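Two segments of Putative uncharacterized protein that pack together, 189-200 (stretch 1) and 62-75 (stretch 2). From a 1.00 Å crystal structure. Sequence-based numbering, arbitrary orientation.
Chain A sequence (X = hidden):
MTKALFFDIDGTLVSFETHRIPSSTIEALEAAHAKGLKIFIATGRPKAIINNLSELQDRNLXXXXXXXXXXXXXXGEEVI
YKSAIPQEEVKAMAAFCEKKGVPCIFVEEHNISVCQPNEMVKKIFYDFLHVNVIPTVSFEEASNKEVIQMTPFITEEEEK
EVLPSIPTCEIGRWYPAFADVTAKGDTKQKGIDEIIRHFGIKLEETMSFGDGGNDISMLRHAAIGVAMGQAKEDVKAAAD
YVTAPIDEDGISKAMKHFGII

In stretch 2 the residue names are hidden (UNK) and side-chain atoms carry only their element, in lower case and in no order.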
# COMPACT_ATOMS: atom_id res chain seq x y z
N GLN A 189 1.43 -7.41 -5.97
CA GLN A 189 1.16 -8.57 -6.83
C GLN A 189 1.09 -9.86 -6.04
O GLN A 189 0.24 -10.73 -6.28
CB GLN A 189 2.22 -8.69 -7.94
CG GLN A 189 2.53 -10.00 -8.58
CD GLN A 189 3.45 -9.92 -9.75
OE1 GLN A 189 3.93 -8.83 -10.09
NE2 GLN A 189 3.68 -11.04 -10.46
N LYS A 190 2.06 -10.06 -5.11
CA LYS A 190 2.03 -11.22 -4.20
C LYS A 190 0.76 -11.22 -3.40
O LYS A 190 0.14 -12.27 -3.17
CB LYS A 190 3.26 -11.16 -3.26
CG LYS A 190 3.27 -12.16 -2.10
CD LYS A 190 3.28 -13.57 -2.53
CE LYS A 190 3.73 -14.49 -1.36
NZ LYS A 190 3.66 -15.94 -1.71
N GLY A 191 0.35 -10.04 -2.91
CA GLY A 191 -0.88 -9.95 -2.16
C GLY A 191 -2.09 -10.42 -2.98
O GLY A 191 -2.92 -11.16 -2.45
N ILE A 192 -2.17 -10.01 -4.24
CA ILE A 192 -3.26 -10.48 -5.08
C ILE A 192 -3.26 -11.98 -5.15
O ILE A 192 -4.27 -12.64 -4.99
CB ILE A 192 -3.20 -9.86 -6.50
CG1 ILE A 192 -3.59 -8.39 -6.42
CG2 ILE A 192 -4.07 -10.65 -7.46
CD1 ILE A 192 -3.60 -7.64 -7.75
N ASP A 193 -2.07 -12.57 -5.38
CA ASP A 193 -1.98 -14.02 -5.51
C ASP A 193 -2.48 -14.72 -4.25
O ASP A 193 -3.17 -15.72 -4.33
CB ASP A 193 -0.54 -14.42 -5.79
CG ASP A 193 -0.06 -14.06 -7.18
OD1 ASP A 193 -0.95 -13.78 -8.04
OD2 ASP A 193 1.18 -14.09 -7.35
N GLU A 194 -2.12 -14.19 -3.09
CA GLU A 194 -2.54 -14.81 -1.81
C GLU A 194 -4.03 -14.69 -1.60
O GLU A 194 -4.69 -15.65 -1.21
CB GLU A 194 -1.72 -14.21 -0.67
CG GLU A 194 -0.24 -14.57 -0.75
CD GLU A 194 0.03 -16.04 -0.61
OE1 GLU A 194 -0.75 -16.72 0.09
OE2 GLU A 194 1.03 -16.53 -1.20
N ILE A 195 -4.59 -13.52 -1.87
CA ILE A 195 -6.02 -13.34 -1.69
C ILE A 195 -6.80 -14.26 -2.63
O ILE A 195 -7.74 -14.92 -2.21
CB ILE A 195 -6.42 -11.88 -1.91
CG1 ILE A 195 -5.91 -10.97 -0.75
CG2 ILE A 195 -7.91 -11.70 -2.17
CD1 ILE A 195 -6.68 -11.10 0.55
N ILE A 196 -6.43 -14.28 -3.91
CA ILE A 196 -7.25 -15.06 -4.84
C ILE A 196 -7.08 -16.56 -4.54
O ILE A 196 -8.06 -17.29 -4.76
CB ILE A 196 -7.00 -14.70 -6.32
CG1 ILE A 196 -5.65 -15.13 -6.84
CG2 ILE A 196 -7.32 -13.23 -6.53
CD1 ILE A 196 -5.41 -14.72 -8.29
N ARG A 197 -5.91 -16.99 -4.09
CA ARG A 197 -5.70 -18.40 -3.64
C ARG A 197 -6.72 -18.72 -2.58
O ARG A 197 -7.35 -19.79 -2.59
CB ARG A 197 -4.27 -18.56 -3.10
CG ARG A 197 -3.89 -19.85 -2.44
CD ARG A 197 -2.53 -19.90 -1.75
NE ARG A 197 -2.44 -18.96 -0.63
CZ ARG A 197 -3.01 -19.11 0.52
NH1 ARG A 197 -3.72 -20.21 0.74
NH2 ARG A 197 -2.88 -18.18 1.49
N HIS A 198 -6.94 -17.82 -1.60
CA HIS A 198 -7.87 -18.09 -0.52
C HIS A 198 -9.31 -18.22 -0.98
O HIS A 198 -10.09 -19.03 -0.45
CB HIS A 198 -7.70 -16.95 0.50
CG HIS A 198 -8.53 -17.09 1.70
ND1 HIS A 198 -8.16 -17.90 2.75
CD2 HIS A 198 -9.71 -16.52 2.07
CE1 HIS A 198 -9.07 -17.80 3.68
NE2 HIS A 198 -10.04 -17.00 3.31
N PHE A 199 -9.71 -17.41 -1.96
CA PHE A 199 -11.07 -17.36 -2.43
C PHE A 199 -11.33 -18.25 -3.66
O PHE A 199 -12.46 -18.36 -4.07
CB PHE A 199 -11.52 -15.94 -2.78
CG PHE A 199 -11.81 -15.10 -1.55
CD1 PHE A 199 -10.82 -14.37 -0.88
CD2 PHE A 199 -13.09 -15.05 -1.05
CE1 PHE A 199 -11.15 -13.64 0.24
CE2 PHE A 199 -13.40 -14.32 0.11
CZ PHE A 199 -12.40 -13.61 0.71
N GLY A 200 -10.37 -18.90 -4.23
CA GLY A 200 -10.59 -19.70 -5.44
C GLY A 200 -10.85 -18.85 -6.68
O GLY A 200 -11.46 -19.37 -7.65
N UNK A 62 -15.49 -4.26 2.91
CA UNK A 62 -14.17 -4.81 2.60
C UNK A 62 -14.11 -6.27 3.00
O UNK A 62 -14.45 -6.63 4.12
c UNK A 62 -13.04 -2.55 2.76
c UNK A 62 -11.71 -4.66 3.14
c UNK A 62 -13.06 -3.99 3.29
c UNK A 62 -12.31 -1.59 3.66
N UNK A 63 -13.67 -7.11 2.05
CA UNK A 63 -13.58 -8.57 2.22
C UNK A 63 -12.21 -9.05 2.65
O UNK A 63 -12.08 -10.23 3.05
o UNK A 63 -15.72 -8.32 -0.47
c UNK A 63 -15.46 -8.90 0.61
o UNK A 63 -16.37 -9.14 1.47
c UNK A 63 -14.03 -9.26 0.94
N UNK A 64 -11.17 -8.24 2.57
CA UNK A 64 -9.83 -8.65 2.98
C UNK A 64 -8.85 -7.55 2.70
O UNK A 64 -9.15 -6.57 2.01
N UNK A 65 -7.63 -7.75 3.25
CA UNK A 65 -6.59 -6.78 3.24
C UNK A 65 -5.24 -7.35 2.81
O UNK A 65 -4.79 -8.35 3.37
c UNK A 65 -7.54 -5.32 5.13
c UNK A 65 -8.68 -5.90 5.66
c UNK A 65 -6.38 -6.15 4.64
c UNK A 65 -9.66 -3.78 6.04
c UNK A 65 -9.74 -5.15 6.11
o UNK A 65 -10.71 -2.99 6.47
c UNK A 65 -7.49 -3.93 5.08
c UNK A 65 -8.55 -3.15 5.52
N UNK A 66 -4.61 -6.62 1.91
CA UNK A 66 -3.22 -6.73 1.58
C UNK A 66 -2.57 -5.49 2.16
O UNK A 66 -2.89 -4.38 1.73
c UNK A 66 -3.65 -8.07 -0.54
c UNK A 66 -3.03 -6.80 0.03
c UNK A 66 -3.99 -7.88 -2.01
c UNK A 66 -1.57 -6.60 -0.35
N UNK A 67 -1.72 -5.66 3.17
CA UNK A 67 -1.05 -4.53 3.82
C UNK A 67 0.44 -4.70 3.70
O UNK A 67 0.96 -5.75 3.31
o UNK A 67 -0.88 -5.46 6.09
c UNK A 67 -2.99 -4.43 5.46
c UNK A 67 -1.49 -4.42 5.31
N UNK A 68 1.15 -3.61 4.03
CA UNK A 68 2.61 -3.62 3.94
C UNK A 68 3.07 -4.18 2.57
O UNK A 68 4.00 -4.99 2.47
c UNK A 68 3.27 -4.38 5.10
s UNK A 68 4.00 -4.23 7.76
c UNK A 68 2.84 -5.10 8.82
c UNK A 68 2.98 -3.71 6.41
N UNK A 69 2.41 -3.71 1.52
CA UNK A 69 2.85 -4.03 0.15
C UNK A 69 2.86 -5.52 -0.13
O UNK A 69 3.63 -6.00 -0.94
c UNK A 69 4.20 -1.95 -0.25
n UNK A 69 4.65 -1.26 0.80
o UNK A 69 3.67 -1.41 -1.22
c UNK A 69 4.24 -3.44 -0.17
N UNK A 70 1.95 -6.28 0.51
CA UNK A 70 1.89 -7.72 0.33
C UNK A 70 2.56 -8.53 1.38
O UNK A 70 2.37 -9.77 1.42
N UNK A 71 3.33 -7.90 2.27
CA UNK A 71 4.04 -8.63 3.33
C UNK A 71 3.15 -9.04 4.50
O UNK A 71 3.58 -9.79 5.38
c UNK A 71 5.22 -7.82 3.85
N UNK A 72 1.88 -8.61 4.53
CA UNK A 72 1.00 -8.99 5.61
C UNK A 72 -0.45 -8.98 5.10
O UNK A 72 -1.00 -7.90 4.87
c UNK A 72 0.53 -8.65 8.07
c UNK A 72 1.19 -8.12 6.84
c UNK A 72 -0.60 -9.64 10.38
c UNK A 72 1.22 -9.55 8.86
c UNK A 72 -1.27 -8.72 9.60
c UNK A 72 0.66 -10.06 10.00
o UNK A 72 -1.15 -10.09 11.57
c UNK A 72 -0.71 -8.21 8.45
N UNK A 73 -1.03 -10.16 4.87
CA UNK A 73 -2.32 -10.27 4.23
C UNK A 73 -3.28 -11.03 5.13
O UNK A 73 -2.89 -12.05 5.71
c UNK A 73 -2.19 -11.00 2.91
s UNK A 73 -1.09 -10.22 1.70
N UNK A 74 -4.54 -10.56 5.22
CA UNK A 74 -5.50 -11.20 6.10
C UNK A 74 -6.92 -11.04 5.56
O UNK A 74 -7.22 -10.12 4.81
c UNK A 74 -4.33 -8.40 7.59
c UNK A 74 -5.47 -9.21 7.69
c UNK A 74 -5.38 -10.70 7.54
c UNK A 74 -6.69 -8.57 7.97
c UNK A 74 -6.74 -7.18 8.13
c UNK A 74 -4.39 -7.04 7.77
c UNK A 74 -5.61 -6.42 8.05
N UNK A 75 -7.76 -11.99 5.96
CA UNK A 75 -9.16 -12.06 5.55
C UNK A 75 -9.93 -12.25 6.86
O UNK A 75 -9.80 -13.28 7.52
c UNK A 75 -9.41 -13.20 4.58
c UNK A 75 -10.93 -13.30 4.24
c UNK A 75 -8.57 -13.00 3.33

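Position 62 carries four carbons, forked at the first, with one arm two carbons long; that is isoleucine, and Ile62 lies out of reach of the helix. Position 63 has two carbons, the second bearing two oxygens: an aspartate. The CA-to-CB bond of Asp63 points toward the helix, yet its closest contact is made by the backbone, where its O lies 4.1 Å from CZ of Phe199, at the edge of that ring and near its plane.

Position 64 has no side-chain atoms and is Gly64. A CB here would point at the helix and sit 3.4 Å from CD1 of Ile195, a tight fit. Position 65 shows one carbon and then a six-carbon ring bearing an oxygen: Tyr65, directed away, in keeping with the alternation of a strand. Position 66 again has four carbons forked at the first, one arm two carbons long, and here they press on the helix. This is Ile66; its CD1 comes 3.3 Å from C of Gly191, and its CG1 packs 3.7 Å from CG1 of Ile195.

Position 67 has one carbon carrying an oxygen and a carbon, so it is threonine. Thr67 is out of reach of the helix and spends its hydroxyl on the hairpin, OG1 donating to O of residue 72 at 2.7 Å. Position 68, an unbranched run of two carbons, a sulfur and a carbon, is Met68, also out of reach. Position 69 has two carbons, the second with one oxygen and one nitrogen: Asn69, pointing sideways, its amide hydrogen-bonded elsewhere in the structure.

Position 70 is bare, hence Gly70. Its phi of 98° and psi of -10° would jam a CB against the preceding carbonyl, which by itself calls for glycine; its CA also lies 4.3 Å from N of Gly191. Position 71, a single carbon, is Ala71, facing away. Position 72, one carbon and a six-carbon ring with an oxygen, is Tyr72, out of reach.

Position 73 has one carbon and then one sulfur, which rests against Gly191; it is Cys73, its SG 3.9 Å from CA of Gly191. Position 74, one carbon and a six-carbon ring without oxygen, is Phe74, turned away. Position 75, one carbon carrying two more that touch Ile195, His198 and Phe199, is Val75; its CG2 lies 3.9 Å from both CD1 of Ile195 and CD2 of His198, while its CG1 reaches 3.8 Å from CZ of Phe199.

The contact is a helix laid along a hairpin, running 26° from the direction of strand 72-75 and 154° from that of strand 64-67. No hydrogen bond crosses it, so shape carries the packing. Gly191 gives the closest seat: an ideal CB there would be 2.4 Å from CG2 of Ile66, a clash, and the bare backbone instead admits Ile66 and Cys73. One turn on, Ile195 fits against Ile66 and Val75, and Phe199 extends the row. The salt bridges lie within the helix, Glu194 bridging Lys190 and Arg197 while its carboxylate end leads away from the hairpin.

Stretch 2 (62-75) IDGYITMNGAYCFV
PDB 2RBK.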